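Local atomic coordinates of leucyl-trna synthetase (Plasmodium falciparum, PDB entry 5FOC), a protein that probably charges tRNA(Leu) with leucine at the expense of ATP and, through the editing domain represented here, is thought to deacylate wrongly charged tRNA. Residues K324-K327 against I328-V331; D264-A267 against C268-I272. The protein carries 2 engineered substitutions. All coordinates share one frame; numbering follows the deposited sequence.

Contact 1 (K324-K327 against I328-V331); sequences KLQK and IKEV
The carboxamide of Q326 and the carboxylate of E330 are the two flat groups here, and their planes stand 81° apart. NE2 of Q326 donates an almost straight hydrogen bond of 3.0 Å to E330 OE2: the acceptor lies close to the amide plane, whereas the N-H comes down from above the carboxylate plane. With its CG anti to the backbone N (chi1 -167°) and a bend at chi2, Q326 bends forward along the helix, bringing its amide to E330. At the other end of the amide, OE1 passes K329 CD at 4.1 Å. A different side of the turn is apolar. I328 runs beside K324, its CD1 3.6 Å from K324 CG; V317 packs against both side chains. The amine of K324 leaves this group to bind K316 O and form a salt bridge with D322. On the exposed side, the K327 and V331 side chains cross obliquely, CE to CG2 at 3.9 Å. Backbone bonds from I328, K329, E330 and V331 to the carbonyls four residues earlier make this the amphipathic first turns of helix 325-339, with an i to i+4 Gln-Glu side-chain bond on its solvent face.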
loop_
_atom_site.group_PDB
_atom_site.type_symbol
_atom_site.label_atom_id
_atom_site.label_comp_id
_atom_site.label_asym_id
_atom_site.label_seq_id
_atom_site.Cartn_x
_atom_site.Cartn_y
_atom_site.Cartn_z
ATOM N N LYS A 324 10.523 16.015 -14.151
ATOM C CA LYS A 324 11.733 15.266 -14.417
ATOM C C LYS A 324 11.844 14.009 -13.550
ATOM O O LYS A 324 12.660 13.138 -13.845
ATOM C CB LYS A 324 12.973 16.173 -14.325
ATOM C CG LYS A 324 13.494 16.373 -12.923
ATOM C CD LYS A 324 14.412 17.589 -12.759
ATOM C CE LYS A 324 14.530 17.962 -11.280
ATOM N NZ LYS A 324 14.618 19.438 -11.018
ATOM N N LEU A 325 11.032 13.899 -12.482
ATOM C CA LEU A 325 11.126 12.736 -11.584
ATOM C C LEU A 325 10.916 11.418 -12.236
ATOM O O LEU A 325 11.607 10.462 -11.909
ATOM C CB LEU A 325 10.145 12.817 -10.387
ATOM C CG LEU A 325 10.804 13.220 -9.109
ATOM C CD1 LEU A 325 11.753 14.342 -9.363
ATOM C CD2 LEU A 325 9.720 13.645 -8.136
ATOM N N GLN A 326 9.969 11.345 -13.173
ATOM C CA GLN A 326 9.682 10.062 -13.814
ATOM C C GLN A 326 10.949 9.465 -14.430
ATOM O O GLN A 326 11.233 8.283 -14.189
ATOM C CB GLN A 326 8.546 10.170 -14.850
ATOM C CG GLN A 326 7.995 8.812 -15.323
ATOM C CD GLN A 326 7.660 7.827 -14.180
ATOM O OE1 GLN A 326 7.172 8.225 -13.096
ATOM N NE2 GLN A 326 7.946 6.550 -14.402
ATOM N N LYS A 327 11.713 10.293 -15.162
ATOM C CA LYS A 327 13.007 9.870 -15.758
ATOM C C LYS A 327 14.062 9.531 -14.690
ATOM O O LYS A 327 14.759 8.520 -14.780
ATOM C CB LYS A 327 13.576 10.956 -16.682
ATOM C CG LYS A 327 14.691 10.452 -17.598
ATOM C CD LYS A 327 15.921 11.358 -17.561
ATOM C CE LYS A 327 17.092 10.777 -18.348
ATOM N NZ LYS A 327 18.393 11.280 -17.822
ATOM N N ILE A 328 14.157 10.381 -13.671
ATOM C CA ILE A 328 15.098 10.131 -12.566
ATOM C C ILE A 328 14.790 8.779 -11.887
ATOM O O ILE A 328 15.705 8.021 -11.516
ATOM C CB ILE A 328 15.064 11.289 -11.530
ATOM C CG1 ILE A 328 15.630 12.582 -12.146
ATOM C CG2 ILE A 328 15.820 10.929 -10.251
ATOM C CD1 ILE A 328 15.373 13.824 -11.309
ATOM N N LYS A 329 13.501 8.515 -11.689
ATOM C CA LYS A 329 13.000 7.257 -11.110
ATOM C C LYS A 329 13.381 6.044 -11.987
ATOM O O LYS A 329 13.832 5.010 -11.473
ATOM C CB LYS A 329 11.475 7.350 -10.948
ATOM C CG LYS A 329 10.791 6.125 -10.354
ATOM C CD LYS A 329 9.289 6.368 -10.182
ATOM C CE LYS A 329 8.583 5.105 -9.720
ATOM N NZ LYS A 329 7.104 5.251 -9.742
ATOM N N GLU A 330 13.199 6.176 -13.292
ATOM C CA GLU A 330 13.537 5.104 -14.212
ATOM C C GLU A 330 15.056 4.818 -14.266
ATOM O O GLU A 330 15.468 3.653 -14.178
ATOM C CB GLU A 330 12.928 5.393 -15.614
ATOM C CG GLU A 330 11.395 5.257 -15.613
ATOM C CD GLU A 330 10.666 5.936 -16.776
ATOM O OE1 GLU A 330 11.293 6.669 -17.575
ATOM O OE2 GLU A 330 9.431 5.744 -16.890
ATOM N N VAL A 331 15.867 5.874 -14.358
ATOM C CA VAL A 331 17.333 5.786 -14.346
ATOM C C VAL A 331 17.886 5.183 -13.049
ATOM O O VAL A 331 18.775 4.321 -13.082
ATOM C CB VAL A 331 17.969 7.180 -14.598
ATOM C CG1 VAL A 331 19.480 7.185 -14.378
ATOM C CG2 VAL A 331 17.670 7.642 -16.021
#

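Contact 2 (D264-A267 against C268-I272); sequences DDYA and CLEDI
Y266 and E270 are joined through the backbone, E270 N to Y266 O at 2.9 Å, in one of four successive i to i+4 hydrogen bonds linking D264-A267 to C268-I272. The others run from C268 N to D264 O, L269 N to D265 O and D271 N to A267 O, and I272 N continues the ladder by binding C268 O. Backbone torsions remain helical throughout, so the nine residues form regular alpha-helix without a kink.

A267 O takes a second donor: a water gives a hydrogen bond to it at 2.8 Å and a weak one to D271 OD1 at 2.7 Å. The water thus bridges a main-chain carbonyl to the carboxylate one turn later. D271 CG lies beside its backbone N (chi1 -83°), which keeps the carboxylate near this carbonyl, CG being 3.6 Å from A267 O. The other oxygen of this buried acid, OD2, accepts a hydrogen bond from Y320 N, whereas the water's grip on OD1 is weak. On the next face, E270 CB approaches the Y266 ring obliquely, 4.2 Å from CE2. D265 turns away from this turn, and its OD2 accepts a bond from V258 N.

Helix 263-274 is wedged between helix and sheet. Y266, A267 and E270 meet helix 307-314, where the rings of Y266 and Y312 come together at about 60°. D265, C268 and L269 pack on strand 138-141, while L269 and I272 reach L241 of strand 238-242.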
loop_
_atom_site.group_PDB
_atom_site.type_symbol
_atom_site.label_atom_id
_atom_site.label_comp_id
_atom_site.label_asym_id
_atom_site.label_seq_id
_atom_site.Cartn_x
_atom_site.Cartn_y
_atom_site.Cartn_z
ATOM N N ASP A 264 11.520 9.535 -5.685
ATOM C CA ASP A 264 10.164 10.055 -5.655
ATOM C C ASP A 264 9.632 10.004 -4.217
ATOM O O ASP A 264 9.033 10.989 -3.750
ATOM C CB ASP A 264 9.178 9.387 -6.624
ATOM C CG ASP A 264 9.181 7.910 -6.574
ATOM O OD1 ASP A 264 10.196 7.273 -6.203
ATOM O OD2 ASP A 264 8.139 7.354 -6.961
ATOM N N ASP A 265 9.934 8.908 -3.520
ATOM C CA ASP A 265 9.488 8.741 -2.106
ATOM C C ASP A 265 10.139 9.802 -1.273
ATOM O O ASP A 265 9.470 10.480 -0.484
ATOM C CB ASP A 265 9.882 7.359 -1.576
ATOM C CG ASP A 265 9.116 6.217 -2.267
ATOM O OD1 ASP A 265 8.248 6.536 -3.150
ATOM O OD2 ASP A 265 9.366 5.034 -1.977
ATOM N N TYR A 266 11.442 9.970 -1.448
ATOM C CA TYR A 266 12.177 11.022 -0.754
ATOM C C TYR A 266 11.547 12.391 -0.983
ATOM O O TYR A 266 11.355 13.199 -0.040
ATOM C CB TYR A 266 13.642 11.056 -1.196
ATOM C CG TYR A 266 14.434 12.014 -0.371
ATOM C CD1 TYR A 266 14.992 11.594 0.826
ATOM C CD2 TYR A 266 14.561 13.354 -0.720
ATOM C CE1 TYR A 266 15.678 12.499 1.657
ATOM C CE2 TYR A 266 15.238 14.261 0.103
ATOM C CZ TYR A 266 15.803 13.825 1.291
ATOM O OH TYR A 266 16.483 14.693 2.117
ATOM N N ALA A 267 11.277 12.687 -2.264
ATOM C CA ALA A 267 10.717 13.969 -2.665
ATOM C C ALA A 267 9.393 14.262 -1.980
ATOM O O ALA A 267 9.164 15.383 -1.511
ATOM C CB ALA A 267 10.518 14.012 -4.170
ATOM N N CYS A 268 8.535 13.263 -1.932
ATOM C CA CYS A 268 7.181 13.427 -1.402
ATOM C C CYS A 268 7.242 13.645 0.131
ATOM O O CYS A 268 6.575 14.549 0.681
ATOM C CB CYS A 268 6.322 12.227 -1.739
ATOM S SG CYS A 268 4.640 12.317 -1.152
ATOM N N LEU A 269 8.046 12.813 0.779
ATOM C CA LEU A 269 8.234 12.951 2.221
ATOM C C LEU A 269 8.836 14.321 2.562
ATOM O O LEU A 269 8.365 14.990 3.507
ATOM C CB LEU A 269 9.047 11.772 2.781
ATOM C CG LEU A 269 9.319 11.803 4.303
ATOM C CD1 LEU A 269 8.028 11.936 5.137
ATOM C CD2 LEU A 269 10.135 10.559 4.681
ATOM N N GLU A 270 9.820 14.771 1.800
ATOM C CA GLU A 270 10.420 16.090 1.969
ATOM C C GLU A 270 9.406 17.237 1.792
ATOM O O GLU A 270 9.445 18.183 2.543
ATOM C CB GLU A 270 11.630 16.242 1.041
ATOM C CG GLU A 270 12.312 17.601 1.036
ATOM C CD GLU A 270 13.170 17.907 2.253
ATOM O OE1 GLU A 270 13.207 17.116 3.224
ATOM O OE2 GLU A 270 13.820 18.981 2.225
ATOM N N ASP A 271 8.486 17.133 0.819
ATOM C CA ASP A 271 7.450 18.163 0.607
ATOM C C ASP A 271 6.489 18.182 1.790
ATOM O O ASP A 271 6.090 19.242 2.278
ATOM C CB ASP A 271 6.676 17.923 -0.706
ATOM C CG ASP A 271 7.392 18.465 -1.927
ATOM O OD1 ASP A 271 8.389 19.179 -1.829
ATOM O OD2 ASP A 271 6.984 18.105 -3.049
ATOM N N ILE A 272 6.128 16.998 2.276
ATOM C CA ILE A 272 5.249 16.907 3.448
ATOM C C ILE A 272 5.872 17.551 4.663
ATOM O O ILE A 272 5.222 18.337 5.387
ATOM C CB ILE A 272 4.826 15.447 3.711
ATOM C CG1 ILE A 272 3.920 14.972 2.562
ATOM C CG2 ILE A 272 4.053 15.301 5.015
ATOM C CD1 ILE A 272 3.635 13.501 2.540
HETATM O O HOH W 1 10.396 17.576 -2.672
#

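How the contacts relate
Contact 2, on helix 263-274, precedes contact 1, on helix 325-339, along the chain; helix 307-314 comes between them in sequence. Their centres are about 14 Å apart, on the same side of the centre of the editing domain. The two helices touch directly: K329 CD lies 3.6 Å from D264 OD2, where the lysine NZ makes no more than a long, weak ion pair with the same oxygen, and L325 also packs on A267. Contact 2 is the more buried and rests on strands of the large mixed sheet, whereas contact 1 is farther from the centre and only partly buried. Helix 263-274 thereby lies between the sheet and the start of helix 325-339.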